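Local coordinates for protein chorismate mutase (Clostridium thermocellum, PDB 1XHO) that probably catalyses the rearrangement of chorismate to prephenate, as a trimeric chorismate mutase of the AroH type, at residues Asn44-Val50 and Asp81-Pro87; Ile74-Lys80 and Ala100-Glu106. One frame throughout, in Å; residues are numbered along the deposited sequence.

Contact 1: residues Asn44-Val50 and Asp81-Pro87; sequences NTADEIV and DLDAAFP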
loop_
_atom_site.group_PDB
_atom_site.type_symbol
_atom_site.label_atom_id
_atom_site.label_comp_id
_atom_site.label_asym_id
_atom_site.label_seq_id
_atom_site.Cartn_x
_atom_site.Cartn_y
_atom_site.Cartn_z
ATOM N N ASN C 44 -22.140 1.770 8.294
ATOM C CA ASN C 44 -21.742 1.471 6.928
ATOM C C ASN C 44 -22.636 2.224 5.922
ATOM O O ASN C 44 -23.513 1.634 5.285
ATOM C CB ASN C 44 -21.801 -0.044 6.681
ATOM C CG ASN C 44 -21.335 -0.429 5.280
ATOM O OD1 ASN C 44 -20.462 0.220 4.705
ATOM N ND2 ASN C 44 -21.933 -1.475 4.723
ATOM N N THR C 45 -22.408 3.530 5.804
ATOM C CA THR C 45 -23.114 4.370 4.842
ATOM C C THR C 45 -22.107 5.257 4.113
ATOM O O THR C 45 -21.046 5.546 4.648
ATOM C CB THR C 45 -24.190 5.260 5.527
ATOM O OG1 THR C 45 -23.609 5.970 6.626
ATOM C CG2 THR C 45 -25.332 4.423 6.038
ATOM N N ALA C 46 -22.448 5.666 2.890
ATOM C CA ALA C 46 -21.577 6.506 2.060
ATOM C C ALA C 46 -21.321 7.885 2.664
ATOM O O ALA C 46 -20.241 8.455 2.482
ATOM C CB ALA C 46 -22.168 6.659 0.648
ATOM N N ASP C 47 -22.317 8.417 3.372
ATOM C CA ASP C 47 -22.207 9.737 4.005
ATOM C C ASP C 47 -21.244 9.718 5.176
ATOM O O ASP C 47 -20.423 10.622 5.313
ATOM C CB ASP C 47 -23.585 10.245 4.463
ATOM C CG ASP C 47 -24.401 10.831 3.319
ATOM O OD1 ASP C 47 -23.834 11.588 2.501
ATOM O OD2 ASP C 47 -25.616 10.540 3.241
ATOM N N GLU C 48 -21.348 8.683 6.007
ATOM C CA GLU C 48 -20.482 8.529 7.170
ATOM C C GLU C 48 -19.030 8.246 6.773
ATOM O O GLU C 48 -18.103 8.876 7.293
ATOM C CB GLU C 48 -20.992 7.400 8.082
ATOM C CG GLU C 48 -22.156 7.799 8.971
ATOM C CD GLU C 48 -21.762 8.841 10.004
ATOM O OE1 GLU C 48 -21.030 8.494 10.966
ATOM O OE2 GLU C 48 -22.178 10.013 9.845
ATOM N N ILE C 49 -18.850 7.290 5.864
ATOM C CA ILE C 49 -17.523 6.925 5.351
ATOM C C ILE C 49 -16.797 8.146 4.777
ATOM O O ILE C 49 -15.636 8.395 5.099
ATOM C CB ILE C 49 -17.619 5.812 4.270
ATOM C CG1 ILE C 49 -17.977 4.475 4.927
ATOM C CG2 ILE C 49 -16.301 5.681 3.504
ATOM C CD1 ILE C 49 -18.440 3.376 3.938
ATOM N N VAL C 50 -17.493 8.905 3.940
ATOM C CA VAL C 50 -16.880 10.043 3.245
ATOM C C VAL C 50 -16.611 11.207 4.192
ATOM O O VAL C 50 -15.542 11.797 4.149
ATOM C CB VAL C 50 -17.742 10.497 2.026
ATOM C CG1 VAL C 50 -17.199 11.785 1.402
ATOM C CG2 VAL C 50 -17.787 9.386 0.975
ATOM N N ASP C 81 -16.480 -4.764 7.401
ATOM C CA ASP C 81 -17.840 -4.266 7.660
ATOM C C ASP C 81 -18.194 -2.942 6.970
ATOM O O ASP C 81 -19.323 -2.523 7.046
ATOM C CB ASP C 81 -18.089 -4.141 9.173
ATOM C CG ASP C 81 -16.930 -3.475 9.910
ATOM O OD1 ASP C 81 -16.243 -2.612 9.333
ATOM O OD2 ASP C 81 -16.695 -3.837 11.070
ATOM N N LEU C 82 -17.231 -2.283 6.324
ATOM C CA LEU C 82 -17.513 -1.092 5.516
ATOM C C LEU C 82 -17.339 -1.378 4.016
ATOM O O LEU C 82 -16.250 -1.766 3.580
ATOM C CB LEU C 82 -16.586 0.064 5.909
ATOM C CG LEU C 82 -16.604 0.535 7.364
ATOM C CD1 LEU C 82 -15.630 1.712 7.539
ATOM C CD2 LEU C 82 -18.031 0.907 7.811
ATOM N N ASP C 83 -18.410 -1.185 3.242
ATOM C CA ASP C 83 -18.368 -1.331 1.769
ATOM C C ASP C 83 -19.205 -0.283 1.009
ATOM O O ASP C 83 -19.307 -0.350 -0.208
ATOM C CB ASP C 83 -18.818 -2.756 1.350
ATOM C CG ASP C 83 -20.322 -3.023 1.599
ATOM O OD1 ASP C 83 -21.046 -2.128 2.074
ATOM O OD2 ASP C 83 -20.781 -4.154 1.317
ATOM N N ALA C 84 -19.788 0.683 1.724
ATOM C CA ALA C 84 -20.775 1.584 1.128
ATOM C C ALA C 84 -20.160 2.630 0.197
ATOM O O ALA C 84 -20.845 3.133 -0.694
ATOM C CB ALA C 84 -21.608 2.264 2.217
ATOM N N ALA C 85 -18.887 2.968 0.394
ATOM C CA ALA C 85 -18.192 3.860 -0.539
ATOM C C ALA C 85 -16.663 3.823 -0.413
ATOM O O ALA C 85 -16.118 3.289 0.555
ATOM C CB ALA C 85 -18.693 5.297 -0.367
ATOM N N PHE C 86 -16.004 4.402 -1.417
ATOM C CA PHE C 86 -14.565 4.644 -1.433
ATOM C C PHE C 86 -14.234 5.838 -0.531
ATOM O O PHE C 86 -14.706 6.954 -0.793
ATOM C CB PHE C 86 -14.092 5.013 -2.850
ATOM C CG PHE C 86 -13.850 3.833 -3.766
ATOM C CD1 PHE C 86 -12.564 3.551 -4.227
ATOM C CD2 PHE C 86 -14.898 3.040 -4.201
ATOM C CE1 PHE C 86 -12.333 2.493 -5.078
ATOM C CE2 PHE C 86 -14.678 1.972 -5.059
ATOM C CZ PHE C 86 -13.395 1.693 -5.499
ATOM N N PRO C 87 -13.399 5.634 0.508
ATOM C CA PRO C 87 -12.979 6.804 1.306
ATOM C C PRO C 87 -12.243 7.869 0.482
ATOM O O PRO C 87 -12.235 9.039 0.868
ATOM C CB PRO C 87 -12.046 6.191 2.372
ATOM C CG PRO C 87 -12.426 4.745 2.433
ATOM C CD PRO C 87 -12.806 4.383 1.020
#

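Contact 2: residues Ile74-Lys80 and Ala100-Glu106; sequences IIFTVTK and ALMCMNE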
loop_
_atom_site.group_PDB
_atom_site.type_symbol
_atom_site.label_atom_id
_atom_site.label_comp_id
_atom_site.label_asym_id
_atom_site.label_seq_id
_atom_site.Cartn_x
_atom_site.Cartn_y
_atom_site.Cartn_z
ATOM N N ILE C 74 -1.879 8.823 -1.101
ATOM C CA ILE C 74 -2.792 8.472 -0.025
ATOM C C ILE C 74 -3.377 7.085 -0.245
ATOM O O ILE C 74 -4.042 6.828 -1.254
ATOM C CB ILE C 74 -3.932 9.493 0.178
ATOM C CG1 ILE C 74 -3.394 10.929 0.055
ATOM C CG2 ILE C 74 -4.595 9.221 1.543
ATOM C CD1 ILE C 74 -4.343 12.011 0.471
ATOM N N ILE C 75 -3.088 6.197 0.711
ATOM C CA ILE C 75 -3.594 4.837 0.727
ATOM C C ILE C 75 -4.663 4.744 1.811
ATOM O O ILE C 75 -4.423 5.109 2.953
ATOM C CB ILE C 75 -2.457 3.814 1.008
ATOM C CG1 ILE C 75 -1.435 3.826 -0.150
ATOM C CG2 ILE C 75 -3.033 2.392 1.223
ATOM C CD1 ILE C 75 -0.206 2.908 0.086
ATOM N N PHE C 76 -5.842 4.265 1.432
ATOM C CA PHE C 76 -6.946 4.064 2.363
ATOM C C PHE C 76 -7.217 2.581 2.585
ATOM O O PHE C 76 -7.121 1.791 1.653
ATOM C CB PHE C 76 -8.215 4.687 1.806
ATOM C CG PHE C 76 -8.103 6.154 1.507
ATOM C CD1 PHE C 76 -8.531 7.105 2.436
ATOM C CD2 PHE C 76 -7.599 6.588 0.289
ATOM C CE1 PHE C 76 -8.456 8.464 2.153
ATOM C CE2 PHE C 76 -7.505 7.955 0.001
ATOM C CZ PHE C 76 -7.945 8.894 0.933
ATOM N N THR C 77 -7.561 2.213 3.819
ATOM C CA THR C 77 -8.154 0.906 4.101
ATOM C C THR C 77 -9.430 1.071 4.898
ATOM O O THR C 77 -9.574 2.016 5.684
ATOM C CB THR C 77 -7.217 -0.061 4.878
ATOM O OG1 THR C 77 -6.924 0.465 6.186
ATOM C CG2 THR C 77 -5.919 -0.342 4.086
ATOM N N VAL C 78 -10.359 0.152 4.684
ATOM C CA VAL C 78 -11.514 0.026 5.546
ATOM C C VAL C 78 -11.607 -1.424 5.990
ATOM O O VAL C 78 -11.158 -2.338 5.287
ATOM C CB VAL C 78 -12.838 0.465 4.861
ATOM C CG1 VAL C 78 -12.740 1.895 4.381
ATOM C CG2 VAL C 78 -13.202 -0.472 3.697
ATOM N N THR C 79 -12.175 -1.621 7.169
ATOM C CA THR C 79 -12.468 -2.946 7.678
ATOM C C THR C 79 -13.613 -3.591 6.875
ATOM O O THR C 79 -14.411 -2.893 6.238
ATOM C CB THR C 79 -12.798 -2.882 9.198
ATOM O OG1 THR C 79 -13.637 -1.752 9.466
ATOM C CG2 THR C 79 -11.546 -2.719 9.982
ATOM N N LYS C 80 -13.670 -4.915 6.901
ATOM C CA LYS C 80 -14.635 -5.718 6.111
ATOM C C LYS C 80 -16.107 -5.249 6.219
ATOM O O LYS C 80 -16.880 -5.324 5.243
ATOM C CB LYS C 80 -14.524 -7.182 6.545
ATOM C CG LYS C 80 -15.343 -8.158 5.736
ATOM C CD LYS C 80 -14.741 -9.561 5.803
ATOM C CE LYS C 80 -14.657 -10.094 7.236
ATOM N NZ LYS C 80 -14.350 -11.559 7.253
ATOM N N ALA C 100 -2.350 10.935 -6.124
ATOM C CA ALA C 100 -2.486 9.498 -6.290
ATOM C C ALA C 100 -3.117 8.899 -5.037
ATOM O O ALA C 100 -2.584 9.044 -3.916
ATOM C CB ALA C 100 -1.106 8.855 -6.561
ATOM N N LEU C 101 -4.261 8.249 -5.244
ATOM C CA LEU C 101 -5.051 7.623 -4.190
ATOM C C LEU C 101 -5.152 6.126 -4.461
ATOM O O LEU C 101 -5.018 5.692 -5.602
ATOM C CB LEU C 101 -6.452 8.230 -4.156
ATOM C CG LEU C 101 -6.538 9.768 -4.111
ATOM C CD1 LEU C 101 -7.969 10.250 -4.241
ATOM C CD2 LEU C 101 -5.948 10.311 -2.846
HETATM N N MSE C 102 -5.400 5.344 -3.414
HETATM C CA MSE C 102 -5.594 3.898 -3.543
HETATM C C MSE C 102 -6.344 3.388 -2.315
HETATM O O MSE C 102 -6.073 3.824 -1.181
HETATM C CB MSE C 102 -4.236 3.186 -3.707
HETATM C CG MSE C 102 -4.325 1.662 -3.920
HETATM SE SE MSE C 102 -2.843 0.858 -5.000
HETATM C CE MSE C 102 -3.633 1.404 -6.719
ATOM N N CYS C 103 -7.297 2.478 -2.540
ATOM C CA CYS C 103 -8.146 1.953 -1.475
ATOM C C CYS C 103 -8.176 0.434 -1.476
ATOM O O CYS C 103 -8.393 -0.187 -2.523
ATOM C CB CYS C 103 -9.573 2.459 -1.627
ATOM S SG CYS C 103 -9.731 4.217 -1.758
HETATM N N MSE C 104 -7.962 -0.145 -0.290
HETATM C CA MSE C 104 -8.000 -1.582 -0.074
HETATM C C MSE C 104 -8.858 -1.846 1.144
HETATM O O MSE C 104 -9.344 -0.924 1.785
HETATM C CB MSE C 104 -6.595 -2.149 0.191
HETATM C CG MSE C 104 -5.567 -1.930 -0.925
HETATM SE SE MSE C 104 -4.787 -0.123 -0.961
HETATM C CE MSE C 104 -2.979 -0.712 -1.400
ATOM N N ASN C 105 -9.038 -3.116 1.465
ATOM C CA ASN C 105 -9.587 -3.485 2.751
ATOM C C ASN C 105 -8.450 -3.751 3.711
ATOM O O ASN C 105 -7.338 -4.139 3.308
ATOM C CB ASN C 105 -10.488 -4.721 2.651
ATOM C CG ASN C 105 -11.839 -4.416 2.022
ATOM O OD1 ASN C 105 -12.112 -4.839 0.902
ATOM N ND2 ASN C 105 -12.705 -3.711 2.756
ATOM N N GLU C 106 -8.733 -3.528 4.988
ATOM C CA GLU C 106 -7.795 -3.822 6.054
ATOM C C GLU C 106 -7.619 -5.341 6.138
ATOM O O GLU C 106 -8.507 -6.100 5.758
ATOM C CB GLU C 106 -8.340 -3.259 7.393
ATOM C CG GLU C 106 -7.445 -3.473 8.642
ATOM C CD GLU C 106 -6.196 -2.594 8.665
ATOM O OE1 GLU C 106 -6.033 -1.709 7.786
ATOM O OE2 GLU C 106 -5.364 -2.791 9.569
#

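Contact 1: residues Asn44-Val50 and Asp81-Pro87
The carboxamide of Asn44 is covered on one face by Asp81 O, which stands almost straight over it, 3.4 Å from Asn44 CG; Asp83 N lies on that same side, and Ala84 N and Ala84 CB lie on the other. In this type I chorismate mutase fold the amide ties the lead-in to helix 46-63, whose N-cap is Thr45, to the loop that follows strand 71-78. At the amide edge, Asn44 ND2 donates to Asp83 OD1 over 2.9 Å; the acceptor lies in the amide plane and the N-H points almost straight at it (173°), yet OD1 is met from above the carboxylate plane, the two planes being 46° apart. Asn44 OD1 takes two successive backbone N-H groups. Asp83 N, 2.9 Å from OD1, comes from above the carbonyl plane, whereas Ala84 N, at 3.1 Å, is only tilted from it and makes the more bent bond. Three bonds thus fix the rotation of the amide, which CG anti to the backbone N (chi1 -177°) extends across to the loop.

Beyond the amide the contact turns apolar. The first turn of the helix lies over the loop, Ala46 CB meeting Ala85 CB at 3.9 Å. Pro87 carries the packing toward Ile107 of a second subunit. The tip of Ile49, CD1, sits against the backbone nitrogens of Ala84 and Ala85 and touches Ala84 CB at 3.8 Å, and its other branch, CG2, reaches Pro87 CG at 4.1 Å.

Contact 2: residues Ile74-Lys80 and Ala100-Glu106
Glu106 extends CG anti to its backbone N (chi1 -179°) and then bends at chi2 (73°), which swings its carboxylate back toward Thr77. There the Thr77 hydroxyl, held between backbone N and carbonyl carbon (chi1 64°), donates to Glu106 OE1 across 2.8 Å, nearly along the C-O axis. The carbonyl of Val78 is gripped twice: Glu106 N lies 2.7 Å from Val78 O on one face of its plane, and Asn105 ND2, 3.3 Å from the same oxygen, approaches from the opposite face. Asn105 OD1 is bonded to Asp108 N of a second subunit.

Upstream, the two segments form a regular parallel pair, with Phe76 N donating to Met102 O at 2.7 Å and Phe76 O accepting from Met104 N. On one face, Leu101 CD2 packs 3.7 Å from Ile74 CB and also reaches the edge of the Phe76 ring, to which Cys103 SG makes an oblique sulfur-aromatic contact, 3.8 Å from Phe76 CD2. On the other face, the selenium of selenomethionine Met104 rests 3.8 Å from Ile75 CG2, close to Met104 of a third subunit.

Strands 71-78 and 100-105 are the two parallel strands of a beta-alpha-beta unit crossing over through helix 89-93. Strand 116-124 runs antiparallel along the other side of 71-78, while 100-105 forms an outer strand of the chain's sheet and bonds to a second subunit.

The two contacts interleave along the chain: 74-80 runs directly into 81-87, the loop that contact 1 pins to helix 46-63, and their centres lie about 12 Å apart. Pro87 joins them directly, with CG 3.5 Å from Val78 CG1 and CB 3.6 Å from Phe76 CD1, while Phe86 CD1 lies 3.8 Å from Cys103 SG. Both reach the second subunit: Asp83 packs on Asp108 of the second subunit, and Leu101 O bonds to NH1 of Arg36 of the second subunit. Phe86 of contact 1 packs on Glu106 of that subunit, and Glu106 of contact 2 on Phe86 of the third, consistent with a place near the inter-subunit clefts that hold the active sites in AroH-type chorismate mutases.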